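Local coordinates for protein hypothetical dTDP-4-dehydrorhamnose 3,5-epimerase (PDB 2B9U) that probably catalyses the epimerisation of a dTDP-4-keto-6-deoxy sugar at its third and fifth carbons, a step in the biosynthesis of dTDP-L-rhamnose, at residues 87-91 / 92-96; 34-38 / 39-43. All blocks are in the same frame, centred on the assembly; numbering follows the deposited sequence.

Contact 1: 87-91 / 92-96; sequences VRKSS and PTFGK
Two beta turns, type I from R88 to S91 and type II from T93 to K96, curl 87-96 into a compact loop in which F94 folds back against V87, R88 and K89, and F94 N donates to S91 O at 3.3 Å. That bond is nearly straight at the hydrogen (163°), yet the donor stands above the carbonyl plane of S91. The first turn closes with S91 N on R88 O. The F94 ring reaches back to the opening of this turn because chi1, 175°, turns CG away from the residue's own N. Its edge meets the backbone there, CE1 lying 3.7 Å from V87 C, while CD1 comes within 3.3 Å of R88 O. K89 CG sits over one face, 4.2 Å from F94 CE1, and the rest of the chain leads its ammonium outward. Replacing F94 with a serine would probably leave the R88-K89 backbone and K89 CG without their apolar cover, opening a gap beside L169. On the polar side, the short side chains of S91 and T93 bring S91 OG and T93 OG1 to 2.7 Å, small hydroxyls fitting where the chain bends sharply. Both bond to the carboxylate of D86, which also forms a salt bridge with NE of R88. G95, at positive phi, occupies a turn position where a side chain would press on the preceding carbonyl. One aspartate thus gathers two hydroxyls and a guanidinium, which is likely to stabilise its negative charge and fix the loop's shape.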
loop_
_atom_site.group_PDB
_atom_site.type_symbol
_atom_site.label_atom_id
_atom_site.label_comp_id
_atom_site.label_asym_id
_atom_site.label_seq_id
_atom_site.Cartn_x
_atom_site.Cartn_y
_atom_site.Cartn_z
ATOM N N VAL A 87 12.887 8.903 -20.399
ATOM C CA VAL A 87 12.271 9.733 -21.434
ATOM C C VAL A 87 12.637 11.222 -21.271
ATOM O O VAL A 87 11.896 12.112 -21.704
ATOM C CB VAL A 87 10.717 9.543 -21.520
ATOM C CG1 VAL A 87 10.357 8.098 -21.869
ATOM C CG2 VAL A 87 10.006 10.021 -20.235
ATOM N N ARG A 88 13.778 11.474 -20.632
ATOM C CA ARG A 88 14.365 12.820 -20.571
ATOM C C ARG A 88 15.296 13.006 -21.770
ATOM O O ARG A 88 16.350 12.376 -21.855
ATOM C CB ARG A 88 15.149 13.008 -19.266
ATOM C CG ARG A 88 14.350 12.767 -18.003
ATOM C CD ARG A 88 15.245 12.594 -16.792
ATOM N NE ARG A 88 16.022 11.359 -16.842
ATOM C CZ ARG A 88 16.801 10.923 -15.858
ATOM N NH1 ARG A 88 16.913 11.627 -14.739
ATOM N NH2 ARG A 88 17.463 9.781 -15.983
ATOM N N LYS A 89 14.895 13.867 -22.697
ATOM C CA LYS A 89 15.642 14.087 -23.943
ATOM C C LYS A 89 17.153 14.309 -23.783
ATOM O O LYS A 89 17.948 13.726 -24.530
ATOM C CB LYS A 89 15.026 15.234 -24.736
ATOM C CG LYS A 89 14.045 14.784 -25.812
ATOM C CD LYS A 89 13.475 15.972 -26.603
ATOM C CE LYS A 89 14.505 16.548 -27.590
ATOM N NZ LYS A 89 14.965 15.547 -28.605
ATOM N N SER A 90 17.543 15.131 -22.804
ATOM C CA SER A 90 18.941 15.550 -22.651
ATOM C C SER A 90 19.710 14.633 -21.715
ATOM O O SER A 90 20.843 14.941 -21.315
ATOM C CB SER A 90 19.030 17.000 -22.158
ATOM O OG SER A 90 18.785 17.088 -20.761
ATOM N N SER A 91 19.096 13.508 -21.364
ATOM C CA SER A 91 19.760 12.511 -20.542
ATOM C C SER A 91 20.747 11.710 -21.399
ATOM O O SER A 91 20.458 11.425 -22.566
ATOM C CB SER A 91 18.730 11.595 -19.879
ATOM O OG SER A 91 19.361 10.594 -19.107
ATOM N N PRO A 92 21.918 11.347 -20.829
ATOM C CA PRO A 92 22.884 10.538 -21.575
ATOM C C PRO A 92 22.361 9.116 -21.773
ATOM O O PRO A 92 23.057 8.267 -22.349
ATOM C CB PRO A 92 24.106 10.520 -20.644
ATOM C CG PRO A 92 23.521 10.654 -19.276
ATOM C CD PRO A 92 22.404 11.648 -19.466
ATOM N N THR A 93 21.141 8.879 -21.281
ATOM C CA THR A 93 20.517 7.555 -21.256
ATOM C C THR A 93 19.078 7.575 -21.790
ATOM O O THR A 93 18.304 6.650 -21.527
ATOM C CB THR A 93 20.502 6.974 -19.825
ATOM O OG1 THR A 93 19.893 7.921 -18.935
ATOM C CG2 THR A 93 21.916 6.649 -19.343
ATOM N N PHE A 94 18.719 8.627 -22.527
ATOM C CA PHE A 94 17.393 8.734 -23.149
ATOM C C PHE A 94 17.105 7.517 -24.030
ATOM O O PHE A 94 17.904 7.165 -24.909
ATOM C CB PHE A 94 17.284 10.021 -23.969
ATOM C CG PHE A 94 15.996 10.159 -24.739
ATOM C CD1 PHE A 94 14.828 10.575 -24.109
ATOM C CD2 PHE A 94 15.958 9.907 -26.105
ATOM C CE1 PHE A 94 13.638 10.722 -24.823
ATOM C CE2 PHE A 94 14.768 10.045 -26.827
ATOM C CZ PHE A 94 13.606 10.451 -26.185
ATOM N N GLY A 95 15.969 6.871 -23.771
ATOM C CA GLY A 95 15.584 5.674 -24.502
ATOM C C GLY A 95 16.085 4.390 -23.873
ATOM O O GLY A 95 15.706 3.314 -24.307
ATOM N N LYS A 96 16.942 4.494 -22.859
ATOM C CA LYS A 96 17.405 3.310 -22.124
ATOM C C LYS A 96 16.394 2.932 -21.040
ATOM O O LYS A 96 15.584 3.762 -20.599
ATOM C CB LYS A 96 18.793 3.534 -21.506
ATOM C CG LYS A 96 19.901 3.875 -22.515
ATOM C CD LYS A 96 20.382 2.662 -23.311
ATOM C CE LYS A 96 21.442 3.064 -24.345
ATOM N NZ LYS A 96 22.449 4.031 -23.780
#

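Contact 2: 34-38 / 39-43; sequences EDFTK and MRIPN
The F36 ring meets I41 obliquely, with I41 CD1 3.8 Å from F36 CD2, and it makes edge-to-face pairs with the rings of F31 and F3. I72 touches both F36 and I41, and W111 also packs on I41; large apolar side chains suit both places, F36 on the sheet-facing side of the helix and I41 at the start of the chain leaving it. I41 chi1 of -54°, placing CG1 anti to the carbonyl carbon, helps direct CD1 to the ring. Next to this pair the backbone turns. F36 O accepts I41 N at 3.0 Å and, more weakly, M39 N, while R40 N reaches T37 O at 2.8 Å. The R40 donor stands above the carbonyl plane of T37, closing the type I turn from T37 to R40. A water can bridge T37 OG1 and I41 O, though it has fewer protons than acceptors nearby; T37 OG1 is also bonded to S33 O. A long salt bridge, 3.8 Å from K38 NZ to E34 OE1, runs along the outer side. R40, at positive phi, is the C-prime residue of a Schellman motif: the I41-to-F36 bond encloses the R40-to-T37 bond, and the F36-I41 apolar contact completes this helix end.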
loop_
_atom_site.group_PDB
_atom_site.type_symbol
_atom_site.label_atom_id
_atom_site.label_comp_id
_atom_site.label_asym_id
_atom_site.label_seq_id
_atom_site.Cartn_x
_atom_site.Cartn_y
_atom_site.Cartn_z
ATOM N N GLU A 34 11.713 7.417 7.151
ATOM C CA GLU A 34 13.087 7.697 7.545
ATOM C C GLU A 34 14.111 6.968 6.685
ATOM O O GLU A 34 15.062 7.578 6.212
ATOM C CB GLU A 34 13.277 7.338 9.021
ATOM C CG GLU A 34 14.688 7.550 9.554
ATOM C CD GLU A 34 14.698 7.784 11.052
ATOM O OE1 GLU A 34 15.554 7.185 11.748
ATOM O OE2 GLU A 34 13.834 8.560 11.529
ATOM N N ASP A 35 13.917 5.665 6.501
ATOM C CA ASP A 35 14.823 4.852 5.707
ATOM C C ASP A 35 14.848 5.280 4.233
ATOM O O ASP A 35 15.920 5.317 3.597
ATOM C CB ASP A 35 14.437 3.372 5.835
ATOM C CG ASP A 35 14.654 2.826 7.249
ATOM O OD1 ASP A 35 15.697 3.137 7.865
ATOM O OD2 ASP A 35 13.795 2.065 7.741
ATOM N N PHE A 36 13.670 5.615 3.697
ATOM C CA PHE A 36 13.552 5.946 2.288
ATOM C C PHE A 36 14.084 7.348 1.998
ATOM O O PHE A 36 14.635 7.587 0.925
ATOM C CB PHE A 36 12.100 5.801 1.792
ATOM C CG PHE A 36 11.705 4.391 1.420
ATOM C CD1 PHE A 36 11.932 3.321 2.289
ATOM C CD2 PHE A 36 11.050 4.142 0.211
ATOM C CE1 PHE A 36 11.535 2.007 1.942
ATOM C CE2 PHE A 36 10.646 2.850 -0.138
ATOM C CZ PHE A 36 10.890 1.779 0.730
ATOM N N THR A 37 13.879 8.268 2.944
ATOM C CA THR A 37 14.397 9.642 2.845
ATOM C C THR A 37 15.934 9.672 2.796
ATOM O O THR A 37 16.514 10.407 1.991
ATOM C CB THR A 37 13.873 10.532 3.993
ATOM O OG1 THR A 37 12.434 10.462 4.038
ATOM C CG2 THR A 37 14.289 12.000 3.794
ATOM N N LYS A 38 16.583 8.861 3.637
ATOM C CA LYS A 38 18.051 8.671 3.595
ATOM C C LYS A 38 18.537 8.305 2.205
ATOM O O LYS A 38 19.700 8.552 1.853
ATOM C CB LYS A 38 18.484 7.543 4.523
ATOM C CG LYS A 38 19.263 7.947 5.747
ATOM C CD LYS A 38 18.459 7.668 7.010
ATOM C CE LYS A 38 19.273 7.949 8.268
ATOM N NZ LYS A 38 18.623 7.348 9.462
ATOM N N MET A 39 17.650 7.666 1.434
ATOM C CA MET A 39 17.972 7.215 0.088
ATOM C C MET A 39 17.455 8.175 -0.976
ATOM O O MET A 39 17.491 7.867 -2.159
ATOM C CB MET A 39 17.455 5.789 -0.136
ATOM C CG MET A 39 18.130 4.764 0.767
ATOM S SD MET A 39 19.924 4.695 0.500
ATOM C CE MET A 39 20.432 3.647 1.876
ATOM N N ARG A 40 16.997 9.348 -0.529
ATOM C CA ARG A 40 16.552 10.444 -1.400
ATOM C C ARG A 40 15.172 10.213 -2.044
ATOM O O ARG A 40 14.813 10.879 -3.022
ATOM C CB ARG A 40 17.626 10.788 -2.452
ATOM C CG ARG A 40 18.817 11.590 -1.888
ATOM C CD ARG A 40 20.153 11.227 -2.564
ATOM N NE ARG A 40 20.885 10.257 -1.748
ATOM C CZ ARG A 40 20.952 8.946 -1.972
ATOM N NH1 ARG A 40 20.361 8.389 -3.032
ATOM N NH2 ARG A 40 21.625 8.183 -1.119
ATOM N N ILE A 41 14.397 9.291 -1.473
ATOM C CA ILE A 41 12.997 9.090 -1.887
ATOM C C ILE A 41 12.091 9.957 -0.997
ATOM O O ILE A 41 12.141 9.840 0.231
ATOM C CB ILE A 41 12.592 7.580 -1.848
ATOM C CG1 ILE A 41 13.576 6.740 -2.688
ATOM C CG2 ILE A 41 11.117 7.380 -2.287
ATOM C CD1 ILE A 41 13.431 5.224 -2.541
ATOM N N PRO A 42 11.281 10.849 -1.607
ATOM C CA PRO A 42 10.462 11.781 -0.829
ATOM C C PRO A 42 9.139 11.191 -0.317
ATOM O O PRO A 42 8.903 9.982 -0.446
ATOM C CB PRO A 42 10.186 12.902 -1.832
ATOM C CG PRO A 42 10.058 12.182 -3.123
ATOM C CD PRO A 42 11.099 11.063 -3.055
ATOM N N ASN A 43 8.292 12.043 0.268
ATOM C CA ASN A 43 7.028 11.589 0.863
ATOM C C ASN A 43 6.055 11.051 -0.181
ATOM O O ASN A 43 5.945 11.577 -1.287
ATOM C CB ASN A 43 6.358 12.694 1.707
ATOM C CG ASN A 43 7.160 13.073 2.959
ATOM O OD1 ASN A 43 6.935 14.128 3.553
ATOM N ND2 ASN A 43 8.079 12.226 3.364
HETATM O O HOH W 1 10.382 8.914 2.172
#

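In the fold
From the N terminus, the chain runs through strand 25-32 into helix 33-37, and contact 2 turns it out of that helix toward strand 44-52. Much later, after strand 79-86, contact 1 forms the connection to its antiparallel neighbour 97-103, an outer strand of the five-stranded sheet within this chain. The two are in series, neither enclosing nor crossing the other, with centres 24 Å apart and nearest atoms about 12 Å apart. Contact 2 seats the helix on strands 3-9 and 70-75 and the loop after it on 109-112 and, through E34 and N43, reaches the second subunit. Contact 1 instead meets strand 116-122 and the C-terminal tail at F175 and D176. Both belong to the jelly-roll-like, cupin-class barrel.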